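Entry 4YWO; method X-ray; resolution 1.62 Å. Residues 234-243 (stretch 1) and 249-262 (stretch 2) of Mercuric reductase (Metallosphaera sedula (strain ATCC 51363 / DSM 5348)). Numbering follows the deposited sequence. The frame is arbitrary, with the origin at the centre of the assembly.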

# COMPACT_ATOMS: atom_id res chain seq x y z
N THR A 234 -28.22 -13.74 -7.39
CA THR A 234 -28.22 -12.78 -8.43
C THR A 234 -29.44 -13.00 -9.43
O THR A 234 -30.02 -14.06 -9.37
CB THR A 234 -26.93 -12.84 -9.27
OG1 THR A 234 -26.61 -14.20 -9.56
CG2 THR A 234 -25.79 -12.25 -8.44
N GLY A 235 -29.65 -12.06 -10.31
CA GLY A 235 -30.80 -12.13 -11.24
C GLY A 235 -32.14 -12.17 -10.56
O GLY A 235 -33.09 -12.78 -11.09
N VAL A 236 -32.25 -11.58 -9.39
CA VAL A 236 -33.51 -11.61 -8.63
C VAL A 236 -34.26 -10.28 -8.57
O VAL A 236 -33.70 -9.17 -8.38
CB VAL A 236 -33.33 -12.24 -7.25
CG1 VAL A 236 -32.25 -11.53 -6.44
CG2 VAL A 236 -34.62 -12.22 -6.46
N ASN A 237 -35.60 -10.39 -8.72
CA ASN A 237 -36.51 -9.24 -8.60
C ASN A 237 -37.32 -9.39 -7.39
O ASN A 237 -37.88 -10.47 -7.16
CB ASN A 237 -37.49 -9.15 -9.78
CG ASN A 237 -36.75 -8.87 -11.07
OD1 ASN A 237 -36.21 -7.77 -11.27
ND2 ASN A 237 -36.65 -9.88 -11.91
N VAL A 238 -37.27 -8.38 -6.56
CA VAL A 238 -37.98 -8.39 -5.30
C VAL A 238 -39.37 -7.86 -5.63
O VAL A 238 -39.48 -6.81 -6.11
CB VAL A 238 -37.29 -7.49 -4.25
CG1 VAL A 238 -38.12 -7.44 -2.97
CG2 VAL A 238 -35.92 -8.11 -3.94
N LYS A 239 -40.41 -8.64 -5.33
CA LYS A 239 -41.82 -8.26 -5.64
C LYS A 239 -42.56 -7.57 -4.50
O LYS A 239 -43.38 -6.66 -4.73
CB LYS A 239 -42.58 -9.52 -6.05
CG LYS A 239 -41.87 -10.30 -7.11
CD LYS A 239 -42.82 -11.18 -7.89
CE LYS A 239 -43.39 -12.30 -7.05
NZ LYS A 239 -43.68 -13.47 -7.92
N GLU A 240 -42.28 -8.00 -3.28
CA GLU A 240 -43.02 -7.61 -2.12
C GLU A 240 -42.27 -7.98 -0.84
O GLU A 240 -41.46 -8.95 -0.82
CB GLU A 240 -44.36 -8.37 -2.18
CG GLU A 240 -45.35 -7.98 -1.10
CD GLU A 240 -46.62 -8.88 -1.09
OE1 GLU A 240 -46.75 -9.77 -1.97
OE2 GLU A 240 -47.47 -8.65 -0.19
N VAL A 241 -42.54 -7.25 0.22
CA VAL A 241 -42.13 -7.61 1.55
C VAL A 241 -43.32 -7.72 2.50
O VAL A 241 -44.22 -6.88 2.49
CB VAL A 241 -41.13 -6.53 2.11
CG1 VAL A 241 -40.63 -6.91 3.46
CG2 VAL A 241 -39.96 -6.37 1.14
N ARG A 242 -43.27 -8.72 3.33
CA ARG A 242 -44.29 -8.91 4.38
C ARG A 242 -43.68 -9.34 5.68
O ARG A 242 -42.49 -9.69 5.74
CB ARG A 242 -45.45 -9.83 3.90
CG ARG A 242 -45.13 -11.17 3.34
CD ARG A 242 -46.43 -11.88 2.87
NE ARG A 242 -46.16 -13.25 2.38
CZ ARG A 242 -46.03 -14.35 3.15
NH1 ARG A 242 -46.22 -14.33 4.48
NH2 ARG A 242 -45.71 -15.51 2.56
N LYS A 243 -44.45 -9.25 6.76
CA LYS A 243 -43.98 -9.63 8.06
C LYS A 243 -44.57 -10.98 8.46
O LYS A 243 -45.81 -11.13 8.47
CB LYS A 243 -44.41 -8.55 9.07
CG LYS A 243 -43.96 -8.73 10.51
CD LYS A 243 -42.44 -8.77 10.68
CE LYS A 243 -42.04 -8.91 12.14
NZ LYS A 243 -40.57 -8.75 12.28
N VAL A 249 -38.89 -11.32 2.43
CA VAL A 249 -38.72 -10.74 1.14
C VAL A 249 -39.14 -11.78 0.07
O VAL A 249 -38.59 -12.86 -0.03
CB VAL A 249 -37.24 -10.24 0.90
CG1 VAL A 249 -37.14 -9.59 -0.47
CG2 VAL A 249 -36.86 -9.33 2.06
N ILE A 250 -40.19 -11.44 -0.66
CA ILE A 250 -40.76 -12.31 -1.68
C ILE A 250 -40.16 -11.88 -3.01
O ILE A 250 -40.23 -10.76 -3.43
CB ILE A 250 -42.32 -12.19 -1.72
CG1 ILE A 250 -42.91 -12.61 -0.35
CG2 ILE A 250 -42.89 -13.06 -2.83
CD1 ILE A 250 -44.21 -11.92 -0.02
N THR A 251 -39.61 -12.81 -3.72
CA THR A 251 -38.93 -12.50 -4.95
C THR A 251 -39.42 -13.48 -5.98
O THR A 251 -40.10 -14.45 -5.63
CB THR A 251 -37.37 -12.73 -4.81
OG1 THR A 251 -37.04 -14.12 -4.85
CG2 THR A 251 -36.85 -12.16 -3.50
N ASP A 252 -39.01 -13.28 -7.22
CA ASP A 252 -39.28 -14.25 -8.26
C ASP A 252 -38.38 -15.50 -8.20
O ASP A 252 -38.45 -16.34 -9.08
CB ASP A 252 -39.24 -13.58 -9.64
CG ASP A 252 -37.84 -12.97 -10.00
OD1 ASP A 252 -36.83 -13.16 -9.26
OD2 ASP A 252 -37.77 -12.28 -11.05
N LYS A 253 -37.49 -15.60 -7.22
CA LYS A 253 -36.71 -16.82 -7.01
C LYS A 253 -36.89 -17.37 -5.62
O LYS A 253 -35.94 -17.92 -5.07
CB LYS A 253 -35.21 -16.53 -7.19
CG LYS A 253 -34.82 -16.04 -8.58
CD LYS A 253 -35.02 -17.12 -9.65
CE LYS A 253 -34.96 -16.57 -11.07
NZ LYS A 253 -33.61 -16.01 -11.34
N GLY A 254 -38.06 -17.16 -5.01
CA GLY A 254 -38.35 -17.68 -3.66
C GLY A 254 -38.42 -16.61 -2.60
O GLY A 254 -38.19 -15.44 -2.86
N GLU A 255 -38.76 -17.05 -1.41
CA GLU A 255 -38.97 -16.18 -0.28
C GLU A 255 -37.71 -16.26 0.58
O GLU A 255 -37.13 -17.30 0.75
CB GLU A 255 -40.19 -16.60 0.51
CG GLU A 255 -41.48 -16.40 -0.28
CD GLU A 255 -42.73 -16.82 0.47
OE1 GLU A 255 -42.86 -16.50 1.66
OE2 GLU A 255 -43.57 -17.48 -0.16
N VAL A 256 -37.24 -15.11 1.04
CA VAL A 256 -36.09 -15.06 1.89
C VAL A 256 -36.53 -14.44 3.21
O VAL A 256 -36.96 -13.32 3.24
CB VAL A 256 -35.01 -14.19 1.17
CG1 VAL A 256 -33.83 -14.03 2.10
CG2 VAL A 256 -34.65 -14.84 -0.18
N GLU A 257 -36.40 -15.14 4.31
CA GLU A 257 -36.86 -14.62 5.56
C GLU A 257 -35.66 -14.23 6.38
O GLU A 257 -34.70 -14.96 6.40
CB GLU A 257 -37.68 -15.65 6.33
CG GLU A 257 -38.38 -15.00 7.54
CD GLU A 257 -39.56 -15.85 8.11
OE1 GLU A 257 -39.82 -16.94 7.54
OE2 GLU A 257 -40.21 -15.41 9.11
N ALA A 258 -35.71 -13.12 7.08
CA ALA A 258 -34.60 -12.67 7.87
C ALA A 258 -35.09 -11.82 8.97
O ALA A 258 -36.19 -11.23 8.86
CB ALA A 258 -33.63 -11.85 6.98
N ASP A 259 -34.28 -11.62 9.99
CA ASP A 259 -34.61 -10.73 11.07
C ASP A 259 -34.72 -9.27 10.67
O ASP A 259 -35.49 -8.50 11.24
CB ASP A 259 -33.60 -10.80 12.24
CG ASP A 259 -33.61 -12.09 12.96
OD1 ASP A 259 -34.66 -12.79 12.83
OD2 ASP A 259 -32.58 -12.45 13.63
N GLU A 260 -33.87 -8.85 9.68
CA GLU A 260 -33.84 -7.52 9.30
C GLU A 260 -33.50 -7.46 7.80
O GLU A 260 -32.99 -8.43 7.24
CB GLU A 260 -32.76 -6.82 10.14
CG GLU A 260 -32.78 -5.29 10.08
CD GLU A 260 -34.19 -4.74 10.25
OE1 GLU A 260 -34.62 -4.56 11.42
OE2 GLU A 260 -34.88 -4.50 9.22
N ILE A 261 -33.85 -6.34 7.20
CA ILE A 261 -33.59 -5.98 5.82
C ILE A 261 -32.68 -4.73 5.79
O ILE A 261 -32.91 -3.77 6.50
CB ILE A 261 -34.87 -5.71 5.04
CG1 ILE A 261 -35.68 -7.01 4.90
CG2 ILE A 261 -34.57 -5.21 3.67
CD1 ILE A 261 -37.14 -6.60 4.53
N LEU A 262 -31.62 -4.80 4.98
CA LEU A 262 -30.69 -3.67 4.81
C LEU A 262 -30.78 -3.24 3.35
O LEU A 262 -30.54 -4.06 2.43
CB LEU A 262 -29.19 -4.01 5.16
CG LEU A 262 -28.23 -2.92 4.72
CD1 LEU A 262 -28.39 -1.62 5.47
CD2 LEU A 262 -26.88 -3.58 4.92

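The pairing of these two strands is interrupted by a beta bulge at Lys239, and the hydrogen bonds record it directly. The carbonyl O of Ile250 accepts from two successive amides of the facing strand: Lys239 N lies 2.9 Å from Ile250 O with an N-H...O angle of 156°, and Glu240 N lies 3.4 Å from the same Ile250 O, a weak bond. Val238 pairs with Thr251 (CA to CA 4.2 Å), but the next pair is Glu240 with Ile250 (CA to CA 5.2 Å), so two residues are spent on one strand for one on the other. The phi/psi of Lys239, -94/-36°, leaves the extended region and accommodates the extra residue.

Elsewhere the arrangement is ordinary antiparallel sheet. The axes of strands 238-243 and 249-251 approach to 4.6 Å, and their N-to-C directions differ by 153°. Glu240 and Ile250 form a hydrogen-bonded pair, its strongest link running from Ile250 N to Glu240 O at 2.8 Å and 161°. Val238 with Thr251 and Val241 with Val249 are non-hydrogen-bonded pairs. Because of the bulge, Val238 and Val241 present their side chains on the same face although they are three residues apart.

Ahead of the strand, Asn237 and Asp252 are joined by three hydrogen bonds. Asp252 N donates to Asn237 O (3.0 Å, 155°), which extends the backbone ladder by one rung. The carboxylate then serves both the main chain and the side chain of its partner: Asn237 N to Asp252 OD1 is 3.1 Å and nearly linear at 177°, while Asn237 ND2 to Asp252 OD2 is 2.8 Å at 169°. Each carboxylate oxygen thus receives its own N-H. Nearby, Lys253 NZ makes a weak hydrogen bond to Gly235 O at 3.3 Å, and Val236 CG2 packs against Thr251 CB at 3.2 Å.

The turn that carries Asp252 is braced within its own stretch. Thr251 OG1 accepts from Lys253 N at 2.8 Å and donates to Gly254 O at 2.7 Å, using its hydroxyl in both roles. Gly254, at phi/psi 110/176°, adopts a conformation in which a CB would be jammed against the preceding carbonyl O.

On the face shared by Val238, Val241, Val249 and Thr251, the contacts are largely apolar. Val238 CG1 meets Val249 CG1 at 3.4 Å, and Val241 CG1 reaches Ile261 CD1 at 3.7 Å, bringing the strand that carries Ile261 into the contact. Val241 CG2 and Val249 CG2 are farther apart, at 4.4 Å.

Glu240 and Ile250 occupy the other face. Ile250 has 118 Å² covered by the opposing stretch, the largest share of any residue in a total of 713 Å² summed over both sides. The CA-to-CB bond of Arg242 points sideways, but its end comes nearer: NE lies 3.4 Å from Ile250 CD1, and NH2 forms a salt bridge with Glu255 OE1 at 3.1 Å. The same side chain therefore combines van der Waals contact with charge pairing.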